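Local atomic coordinates of serpin 2 (Anopheles gambiae, PDB entry 3PZF), a protein that inhibits serine proteases of the CLIPB family, blocking phenoloxidase activation and so restraining the melanization immune response in mosquito hemolymph. Residues Arg21-Asp26 / Ile264-Leu269; Asn111-Asp116 / Asn152-Glu157. All blocks are in the same frame, centred on the assembly; numbering follows the deposited sequence.

How the interactions relate
Both contacts belong to the serpin fold, on opposite sides of the chain's centre. Their centres are 32 Å apart, and their nearest atoms about 15 Å, so they do not touch. Interaction 1 joins the starts of helices 24-35 and 266-274, 238 residues apart in sequence. Interaction 2 falls between those two segments in the chain and sets helix 144-158 against strand 105-115. Interaction 2 is linked to the hinge through strand pairing: strand 105-115 pairs with strand 177-188, which also pairs with residues 345-346 of the hinge motif Leu344-Ala348. Neither contact includes a residue of the hinge or of the reactive bond.

Interaction 1: Arg21-Asp26 / Ile264-Leu269; sequences RQNEFD and INSASL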
loop_
_atom_site.group_PDB
_atom_site.type_symbol
_atom_site.label_atom_id
_atom_site.label_comp_id
_atom_site.label_asym_id
_atom_site.label_seq_id
_atom_site.Cartn_x
_atom_site.Cartn_y
_atom_site.Cartn_z
ATOM N N ARG A 21 -10.028 1.647 12.718
ATOM C CA ARG A 21 -9.120 0.970 11.805
ATOM C C ARG A 21 -8.115 0.091 12.549
ATOM O O ARG A 21 -7.532 0.521 13.548
ATOM C CB ARG A 21 -8.371 2.037 11.020
ATOM C CG ARG A 21 -9.310 2.864 10.167
ATOM C CD ARG A 21 -8.629 4.134 9.622
ATOM N NE ARG A 21 -9.583 4.918 8.848
ATOM C CZ ARG A 21 -10.505 5.721 9.376
ATOM N NH1 ARG A 21 -10.606 5.865 10.707
ATOM N NH2 ARG A 21 -11.340 6.368 8.575
ATOM N N GLN A 22 -7.888 -1.121 12.058
ATOM C CA GLN A 22 -6.822 -1.962 12.609
ATOM C C GLN A 22 -5.518 -1.620 11.870
ATOM O O GLN A 22 -4.985 -2.431 11.097
ATOM C CB GLN A 22 -7.156 -3.453 12.453
ATOM C CG GLN A 22 -8.360 -3.865 13.267
ATOM C CD GLN A 22 -8.648 -5.350 13.197
ATOM O OE1 GLN A 22 -9.736 -5.784 13.568
ATOM N NE2 GLN A 22 -7.678 -6.137 12.727
ATOM N N ASN A 23 -5.013 -0.410 12.099
ATOM C CA ASN A 23 -3.927 0.101 11.273
ATOM C C ASN A 23 -2.664 0.354 12.077
ATOM O O ASN A 23 -1.770 1.064 11.617
ATOM C CB ASN A 23 -4.359 1.379 10.531
ATOM C CG ASN A 23 -4.780 2.491 11.486
ATOM O OD1 ASN A 23 -4.878 2.274 12.711
ATOM N ND2 ASN A 23 -5.075 3.666 10.940
ATOM N N GLU A 24 -2.564 -0.266 13.255
ATOM C CA GLU A 24 -1.381 -0.090 14.094
ATOM C C GLU A 24 -0.108 -0.488 13.354
ATOM O O GLU A 24 0.855 0.275 13.287
ATOM C CB GLU A 24 -1.507 -0.922 15.385
ATOM C CG GLU A 24 -2.632 -0.481 16.331
ATOM C CD GLU A 24 -4.022 -1.006 15.944
ATOM O OE1 GLU A 24 -4.130 -1.942 15.109
ATOM O OE2 GLU A 24 -5.012 -0.476 16.493
ATOM N N PHE A 25 -0.089 -1.701 12.821
ATOM C CA PHE A 25 1.071 -2.178 12.073
ATOM C C PHE A 25 1.263 -1.313 10.822
ATOM O O PHE A 25 2.372 -0.895 10.515
ATOM C CB PHE A 25 0.916 -3.634 11.637
ATOM C CG PHE A 25 1.999 -4.064 10.687
ATOM C CD1 PHE A 25 3.245 -4.430 11.163
ATOM C CD2 PHE A 25 1.810 -3.964 9.321
ATOM C CE1 PHE A 25 4.264 -4.773 10.285
ATOM C CE2 PHE A 25 2.820 -4.288 8.438
ATOM C CZ PHE A 25 4.056 -4.695 8.922
ATOM N N ASP A 26 0.171 -1.037 10.111
ATOM C CA ASP A 26 0.249 -0.244 8.861
ATOM C C ASP A 26 1.000 1.061 9.082
ATOM O O ASP A 26 1.958 1.368 8.352
ATOM C CB ASP A 26 -1.156 0.075 8.336
ATOM C CG ASP A 26 -2.010 -1.182 8.170
ATOM O OD1 ASP A 26 -2.259 -1.855 9.187
ATOM O OD2 ASP A 26 -2.464 -1.456 7.043
ATOM N N ILE A 264 1.414 11.062 14.081
ATOM C CA ILE A 264 0.412 10.107 13.630
ATOM C C ILE A 264 0.597 8.740 14.251
ATOM O O ILE A 264 1.685 8.178 14.217
ATOM C CB ILE A 264 0.454 9.942 12.108
ATOM C CG1 ILE A 264 -0.041 11.232 11.434
ATOM C CG2 ILE A 264 -0.403 8.761 11.678
ATOM C CD1 ILE A 264 0.139 11.196 9.932
ATOM N N ASN A 265 -0.488 8.221 14.826
ATOM C CA ASN A 265 -0.547 6.848 15.313
ATOM C C ASN A 265 -2.003 6.446 15.181
ATOM O O ASN A 265 -2.811 7.248 14.731
ATOM C CB ASN A 265 -0.037 6.746 16.750
ATOM C CG ASN A 265 -0.727 7.735 17.681
ATOM O OD1 ASN A 265 -1.916 7.611 17.935
ATOM N ND2 ASN A 265 0.018 8.711 18.188
ATOM N N SER A 266 -2.363 5.217 15.520
ATOM C CA SER A 266 -3.732 4.788 15.254
ATOM C C SER A 266 -4.775 5.707 15.895
ATOM O O SER A 266 -5.786 6.014 15.271
ATOM C CB SER A 266 -3.959 3.354 15.731
ATOM O OG SER A 266 -3.200 2.482 14.903
ATOM N N ALA A 267 -4.563 6.071 17.162
ATOM C CA ALA A 267 -5.547 6.876 17.894
ATOM C C ALA A 267 -5.559 8.310 17.388
ATOM O O ALA A 267 -6.612 8.908 17.245
ATOM C CB ALA A 267 -5.246 6.847 19.401
ATOM N N SER A 268 -4.391 8.876 17.133
ATOM C CA SER A 268 -4.339 10.282 16.734
ATOM C C SER A 268 -4.866 10.437 15.303
ATOM O O SER A 268 -5.474 11.455 14.964
ATOM C CB SER A 268 -2.931 10.848 16.861
ATOM O OG SER A 268 -2.101 10.350 15.830
ATOM N N LEU A 269 -4.670 9.415 14.464
ATOM C CA LEU A 269 -5.198 9.473 13.105
ATOM C C LEU A 269 -6.685 9.210 13.166
ATOM O O LEU A 269 -7.465 9.858 12.478
ATOM C CB LEU A 269 -4.498 8.465 12.170
ATOM C CG LEU A 269 -4.942 8.502 10.698
ATOM C CD1 LEU A 269 -4.564 9.826 10.076
ATOM C CD2 LEU A 269 -4.317 7.297 9.905
#
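Two helix starts meet here, with Asn23 and Glu24 of one against Ser266 and Leu269 of the other. Asn23 directly precedes helix 24-35, the first helix of the serpin fold, and Asn265 directly precedes helix 266-274. Ser266 has the largest share of the contact. The backbones come nearest at Glu24 and Ser266, whose CA atoms are 5.5 Å apart. Ser266 OG lies beside the backbone N of its own residue, trans to the carbonyl carbon (chi1 -68°), and this points the hydroxyl at the other helix. Ser266 OG reaches 3.3 Å from Glu24 CA, and Glu24 CG flanks it as well. The Glu24 chain bends at chi2, so its carboxylate curls back past the serine rather than extending away. The amide of Asn23 also borders the hydroxyl, with Asn23 CG 3.8 Å from Ser266 OG. The same amide passes obliquely by the methyl CD2 of Leu269.

A capping box orders the second helix start. Ser268 N donates to Asn265 OD1 at 2.9 Å, from above the carbonyl plane. In return, Asn265 N donates to Ser268 OG at 2.9 Å, with an N-H...O angle of 146°. Ser268 OG is also bonded to the backbone O of Arg263. Around the contact, Leu27 touches both Ser266 and Leu269, and Lys31 bonds to the backbone O of Ile264. Arg21 packs on His270 and Leu273 and forms a salt bridge with Glu379.

The junction is therefore small and mixed in character. A serine hydroxyl meets both a buried amide and the bent chain of an exposed glutamate, while Leu269 adds an apolar edge. The capping bonds are made within the second segment, and they probably steady the turn from which Ser266 projects.

Interaction 2: Asn111-Asp116 / Asn152-Glu157; sequences NFFVDD and NNWVSE
Trp154 lays one face of its indole against Phe113 and Asn111. Trp154 CB is 4.0 Å from Phe113 CZ. Beyond CB, CG is trans to the backbone N (chi1 176°), which carries the ring away from helix 144-158 toward the strand. Trp154 CG and CD2 then meet Phe113 CZ, with Trp154 CG 3.9 Å from Phe113 CZ. Trp154 CE3 also borders Phe113 CZ. The phenyl edge points into the five-membered ring, with centroids 5.4 Å apart and planes at 87°, a T-shaped pair. CD1 and NE1 lie by the side-chain amide of Asn111, which is modelled in two conformers. Farther out, CE2 and CZ2 run over Asn111 CB, with Trp154 CZ2 3.4 Å from Asn111 CB. Asn111 CB makes a CH-pi contact with the six-membered ring, 3.8 Å from its centroid and 27° off the normal. At the tip, Trp154 CH2 comes 3.8 Å from Asn111 N. Asn111 CG also lies over a face of the Phe113 ring, toward its rim, and all three side chains are in mutual contact.

Trp154 also touches Val180 and meets the ring of His158 one turn along its helix. Asn111 and Phe113 are bonded through their backbones to strand 177-188, and Phe112 and Val114 to strand 134-139. This is the usual serpin setting, where the helix known as F lies across a face of beta-sheet A, here over its strand 105-115.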
loop_
_atom_site.group_PDB
_atom_site.type_symbol
_atom_site.label_atom_id
_atom_site.label_comp_id
_atom_site.label_asym_id
_atom_site.label_seq_id
_atom_site.Cartn_x
_atom_site.Cartn_y
_atom_site.Cartn_z
ATOM N N ASN A 111 2.642 -13.785 -5.128
ATOM C CA ASN A 111 3.184 -15.062 -5.598
ATOM C C ASN A 111 4.458 -15.426 -4.835
ATOM O O ASN A 111 5.359 -14.598 -4.719
ATOM C CB ASN A 111 3.531 -14.948 -7.099
ATOM C CG ASN A 111 3.595 -16.296 -7.814
ATOM O OD1 ASN A 111 3.923 -17.329 -7.222
ATOM N ND2 ASN A 111 3.311 -16.276 -9.118
ATOM N N PHE A 112 4.546 -16.661 -4.351
ATOM C CA PHE A 112 5.834 -17.226 -3.956
ATOM C C PHE A 112 6.465 -17.866 -5.197
ATOM O O PHE A 112 5.851 -18.713 -5.828
ATOM C CB PHE A 112 5.691 -18.347 -2.946
ATOM C CG PHE A 112 5.215 -17.924 -1.580
ATOM C CD1 PHE A 112 6.119 -17.748 -0.541
ATOM C CD2 PHE A 112 3.857 -17.811 -1.312
ATOM C CE1 PHE A 112 5.662 -17.398 0.735
ATOM C CE2 PHE A 112 3.410 -17.499 -0.036
ATOM C CZ PHE A 112 4.316 -17.301 0.984
ATOM N N PHE A 113 7.679 -17.461 -5.539
ATOM C CA PHE A 113 8.443 -18.104 -6.616
ATOM C C PHE A 113 9.474 -19.028 -5.965
ATOM O O PHE A 113 10.407 -18.569 -5.300
ATOM C CB PHE A 113 9.104 -17.033 -7.495
ATOM C CG PHE A 113 8.114 -16.184 -8.271
ATOM C CD1 PHE A 113 7.561 -16.662 -9.448
ATOM C CD2 PHE A 113 7.703 -14.932 -7.803
ATOM C CE1 PHE A 113 6.655 -15.917 -10.161
ATOM C CE2 PHE A 113 6.791 -14.176 -8.519
ATOM C CZ PHE A 113 6.262 -14.664 -9.695
ATOM N N VAL A 114 9.301 -20.338 -6.153
ATOM C CA VAL A 114 9.962 -21.327 -5.329
ATOM C C VAL A 114 10.918 -22.089 -6.215
ATOM O O VAL A 114 10.551 -22.436 -7.330
ATOM C CB VAL A 114 8.919 -22.293 -4.714
ATOM C CG1 VAL A 114 9.581 -23.310 -3.848
ATOM C CG2 VAL A 114 7.870 -21.493 -3.879
ATOM N N ASP A 115 12.137 -22.328 -5.726
ATOM C CA ASP A 115 13.175 -23.043 -6.497
ATOM C C ASP A 115 12.733 -24.468 -6.845
ATOM O O ASP A 115 11.895 -25.051 -6.147
ATOM C CB ASP A 115 14.503 -23.076 -5.717
ATOM C CG ASP A 115 15.730 -23.243 -6.628
ATOM O OD1 ASP A 115 15.595 -23.204 -7.865
ATOM O OD2 ASP A 115 16.849 -23.399 -6.100
ATOM N N ASP A 116 13.324 -25.024 -7.916
ATOM C CA ASP A 116 12.929 -26.310 -8.494
ATOM C C ASP A 116 12.803 -27.419 -7.479
ATOM O O ASP A 116 11.908 -28.245 -7.567
ATOM C CB ASP A 116 13.995 -26.811 -9.495
ATOM C CG ASP A 116 14.007 -26.043 -10.794
ATOM O OD1 ASP A 116 12.924 -25.642 -11.272
ATOM O OD2 ASP A 116 15.119 -25.864 -11.345
ATOM N N ASN A 152 8.990 -10.885 -13.787
ATOM C CA ASN A 152 8.621 -9.592 -14.343
ATOM C C ASN A 152 7.406 -9.679 -15.261
ATOM O O ASN A 152 6.541 -8.804 -15.225
ATOM C CB ASN A 152 9.824 -8.936 -15.024
ATOM C CG ASN A 152 10.889 -8.540 -14.020
ATOM O OD1 ASN A 152 10.580 -8.273 -12.857
ATOM N ND2 ASN A 152 12.131 -8.505 -14.450
ATOM N N ASN A 153 7.297 -10.756 -16.028
ATOM C CA ASN A 153 6.129 -10.931 -16.878
ATOM C C ASN A 153 4.880 -11.161 -16.021
ATOM O O ASN A 153 3.787 -10.764 -16.390
ATOM C CB ASN A 153 6.340 -12.076 -17.876
ATOM C CG ASN A 153 7.415 -11.758 -18.915
ATOM O OD1 ASN A 153 7.860 -10.610 -19.039
ATOM N ND2 ASN A 153 7.828 -12.771 -19.671
ATOM N N TRP A 154 5.057 -11.788 -14.862
ATOM C CA TRP A 154 3.954 -12.018 -13.949
ATOM C C TRP A 154 3.479 -10.677 -13.388
ATOM O O TRP A 154 2.275 -10.427 -13.262
ATOM C CB TRP A 154 4.395 -12.970 -12.830
ATOM C CG TRP A 154 3.357 -13.209 -11.785
ATOM C CD1 TRP A 154 2.390 -14.182 -11.781
ATOM C CD2 TRP A 154 3.183 -12.463 -10.582
ATOM N NE1 TRP A 154 1.613 -14.069 -10.648
ATOM C CE2 TRP A 154 2.085 -13.028 -9.889
ATOM C CE3 TRP A 154 3.849 -11.371 -10.018
ATOM C CZ2 TRP A 154 1.649 -12.542 -8.670
ATOM C CZ3 TRP A 154 3.414 -10.893 -8.799
ATOM C CH2 TRP A 154 2.320 -11.468 -8.142
ATOM N N VAL A 155 4.426 -9.803 -13.070
ATOM C CA VAL A 155 4.078 -8.470 -12.556
ATOM C C VAL A 155 3.247 -7.712 -13.596
ATOM O O VAL A 155 2.201 -7.131 -13.271
ATOM C CB VAL A 155 5.347 -7.670 -12.164
ATOM C CG1 VAL A 155 5.050 -6.157 -12.055
ATOM C CG2 VAL A 155 5.925 -8.215 -10.856
ATOM N N SER A 156 3.696 -7.731 -14.848
ATOM C CA SER A 156 2.994 -7.021 -15.921
ATOM C C SER A 156 1.579 -7.562 -16.117
ATOM O O SER A 156 0.610 -6.816 -16.180
ATOM C CB SER A 156 3.763 -7.150 -17.236
ATOM O OG SER A 156 3.123 -6.395 -18.251
ATOM N N GLU A 157 1.482 -8.876 -16.223
ATOM C CA GLU A 157 0.226 -9.562 -16.443
ATOM C C GLU A 157 -0.804 -9.259 -15.353
ATOM O O GLU A 157 -1.997 -9.185 -15.636
ATOM C CB GLU A 157 0.505 -11.070 -16.540
ATOM C CG GLU A 157 -0.670 -11.977 -16.241
ATOM C CD GLU A 157 -0.291 -13.447 -16.306
ATOM O OE1 GLU A 157 0.853 -13.751 -16.715
ATOM O OE2 GLU A 157 -1.133 -14.298 -15.947
#